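Microtubule-associated serine/threonine-protein kinase 3 (Homo sapiens, PDB 3KHF) is a serine/threonine kinase whose PDZ domain, the part crystallised here, probably binds C-terminal peptides of partner proteins. Local coordinates at residues A[60-65]-A[79-84]. Numbering follows the deposited sequence. Where two conformers were deposited one is given.
Sequences HINGES and LKSGNK
Asn-62 and Ser-81 join the turn of a beta hairpin to the loop that leaves helix 71-80 and leads to strand 84-90 in this PDZ fold, where an antiparallel sheet is packed against that helix. The contact is small: 85 Å² is buried, summed over both sides, and the nearest CA atoms, those of Asn-62 and Ser-81, remain 8.6 Å apart. Asn-62, at the second position of a type I' turn from Ile-61 to Glu-64, has the positive phi and psi that such a turn demands. The hairpin is closed by two backbone bonds, Ile-61 N to Glu-64 O at 2.9 Å and Glu-64 N to Ile-61 O at 3.0 Å.

A chi1 of -63° sets CG of Asn-62 near the backbone N and opposite the carbonyl carbon, and the amide is extended toward segment 79-84. Its two ends serve different partners. OD1 accepts from the backbone N of Ser-86, tying the turn to strand 84-90, whereas ND2 is directed at the Ser-81 hydroxyl. Having one end held on the strand would restrict rotation of the amide. Ile-61, one residue earlier, is buried against Val-74 and Leu-78 of the helix and Ile-85 and Leu-87 of the strand, while the bridge from Asn-62 to Ser-81 is a surface contact.

Ser-81 was deposited in two conformers. In the one described, the hydroxyl swings back toward the helix, where OG bonds to Leu-77 O. That bond is the stronger of its two, and with a second conformer deposited the bridge to the amide is doubtful as a permanent link. Between the two segments, Asn-62 ND2 stands 3.2 Å from Ser-81 OG, but the N-H...O angle of 122° makes this hydrogen bond weak and markedly bent.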
loop_
_atom_site.group_PDB
_atom_site.type_symbol
_atom_site.label_atom_id
_atom_site.label_comp_id
_atom_site.label_asym_id
_atom_site.label_seq_id
_atom_site.Cartn_x
_atom_site.Cartn_y
_atom_site.Cartn_z
ATOM N N HIS A 60 5.729 2.604 4.438
ATOM C CA HIS A 60 5.885 2.159 5.824
ATOM C C HIS A 60 4.570 1.618 6.346
ATOM O O HIS A 60 3.504 2.145 6.027
ATOM C CB HIS A 60 6.377 3.270 6.778
ATOM C CG HIS A 60 7.672 3.906 6.393
ATOM N ND1 HIS A 60 7.813 4.727 5.298
ATOM C CD2 HIS A 60 8.890 3.877 7.005
ATOM C CE1 HIS A 60 9.065 5.146 5.227
ATOM N NE2 HIS A 60 9.734 4.648 6.249
ATOM N N ILE A 61 4.657 0.573 7.166
ATOM C CA ILE A 61 3.513 -0.016 7.840
ATOM C C ILE A 61 3.857 -0.020 9.337
ATOM O O ILE A 61 4.859 -0.629 9.753
ATOM C CB ILE A 61 3.192 -1.433 7.342
ATOM C CG1 ILE A 61 2.784 -1.394 5.869
ATOM C CG2 ILE A 61 2.114 -2.060 8.205
ATOM C CD1 ILE A 61 2.521 -2.785 5.245
ATOM N N ASN A 62 3.064 0.675 10.146
ATOM C CA ASN A 62 3.308 0.783 11.581
ATOM C C ASN A 62 4.732 1.223 11.891
ATOM O O ASN A 62 5.363 0.709 12.819
ATOM C CB ASN A 62 2.912 -0.528 12.273
ATOM C CG ASN A 62 1.443 -0.809 12.136
ATOM O OD1 ASN A 62 0.637 0.135 12.116
ATOM N ND2 ASN A 62 1.072 -2.084 12.005
ATOM N N GLY A 63 5.238 2.177 11.112
ATOM C CA GLY A 63 6.559 2.767 11.305
ATOM C C GLY A 63 7.726 2.012 10.679
ATOM O O GLY A 63 8.853 2.517 10.638
ATOM N N GLU A 64 7.460 0.804 10.189
ATOM C CA GLU A 64 8.473 -0.087 9.623
ATOM C C GLU A 64 8.555 0.162 8.113
ATOM O O GLU A 64 7.538 0.083 7.412
ATOM C CB GLU A 64 8.074 -1.556 9.890
ATOM C CG GLU A 64 9.008 -2.644 9.287
ATOM C CD GLU A 64 8.591 -4.100 9.590
ATOM O OE1 GLU A 64 9.244 -5.032 9.040
ATOM O OE2 GLU A 64 7.651 -4.335 10.383
ATOM N N SER A 65 9.756 0.401 7.598
ATOM C CA SER A 65 9.950 0.464 6.151
ATOM C C SER A 65 9.593 -0.871 5.484
ATOM O O SER A 65 10.055 -1.929 5.904
ATOM C CB SER A 65 11.412 0.790 5.845
ATOM O OG SER A 65 11.629 0.927 4.465
ATOM N N LEU A 79 -2.058 -8.646 7.429
ATOM C CA LEU A 79 -2.907 -9.655 8.067
ATOM C C LEU A 79 -2.771 -9.690 9.589
ATOM O O LEU A 79 -3.755 -9.897 10.280
ATOM C CB LEU A 79 -2.602 -11.049 7.502
ATOM C CG LEU A 79 -3.052 -11.412 6.083
ATOM C CD1 LEU A 79 -2.506 -12.799 5.706
ATOM C CD2 LEU A 79 -4.563 -11.363 5.914
ATOM N N LYS A 80 -1.567 -9.471 10.105
ATOM C CA LYS A 80 -1.277 -9.584 11.542
ATOM C C LYS A 80 -1.444 -8.284 12.321
ATOM O O LYS A 80 -1.370 -8.287 13.553
ATOM C CB LYS A 80 0.134 -10.130 11.754
ATOM C CG LYS A 80 0.321 -11.532 11.202
ATOM N N SER A 81 -1.663 -7.174 11.623
ATOM C CA SER A 81 -1.991 -5.909 12.279
ATOM C C SER A 81 -3.368 -5.974 12.944
ATOM O O SER A 81 -4.188 -6.840 12.625
ATOM C CB SER A 81 -1.960 -4.783 11.257
ATOM O OG SER A 81 -0.630 -4.509 10.884
ATOM N N GLY A 82 -3.627 -5.077 13.883
ATOM C CA GLY A 82 -4.915 -5.081 14.555
ATOM C C GLY A 82 -5.965 -4.271 13.829
ATOM O O GLY A 82 -5.879 -4.002 12.608
ATOM N N ASN A 83 -6.962 -3.853 14.595
ATOM C CA ASN A 83 -8.005 -2.982 14.092
ATOM C C ASN A 83 -7.451 -1.650 13.574
ATOM O O ASN A 83 -8.005 -1.088 12.628
ATOM C CB ASN A 83 -9.075 -2.739 15.162
ATOM N N LYS A 84 -6.344 -1.193 14.161
ATOM C CA LYS A 84 -5.671 0.044 13.745
ATOM C C LYS A 84 -4.370 -0.261 12.997
ATOM O O LYS A 84 -3.631 -1.156 13.396
ATOM C CB LYS A 84 -5.391 0.919 14.970
ATOM C CG LYS A 84 -6.641 1.290 15.722
ATOM C CD LYS A 84 -6.361 2.109 16.972
#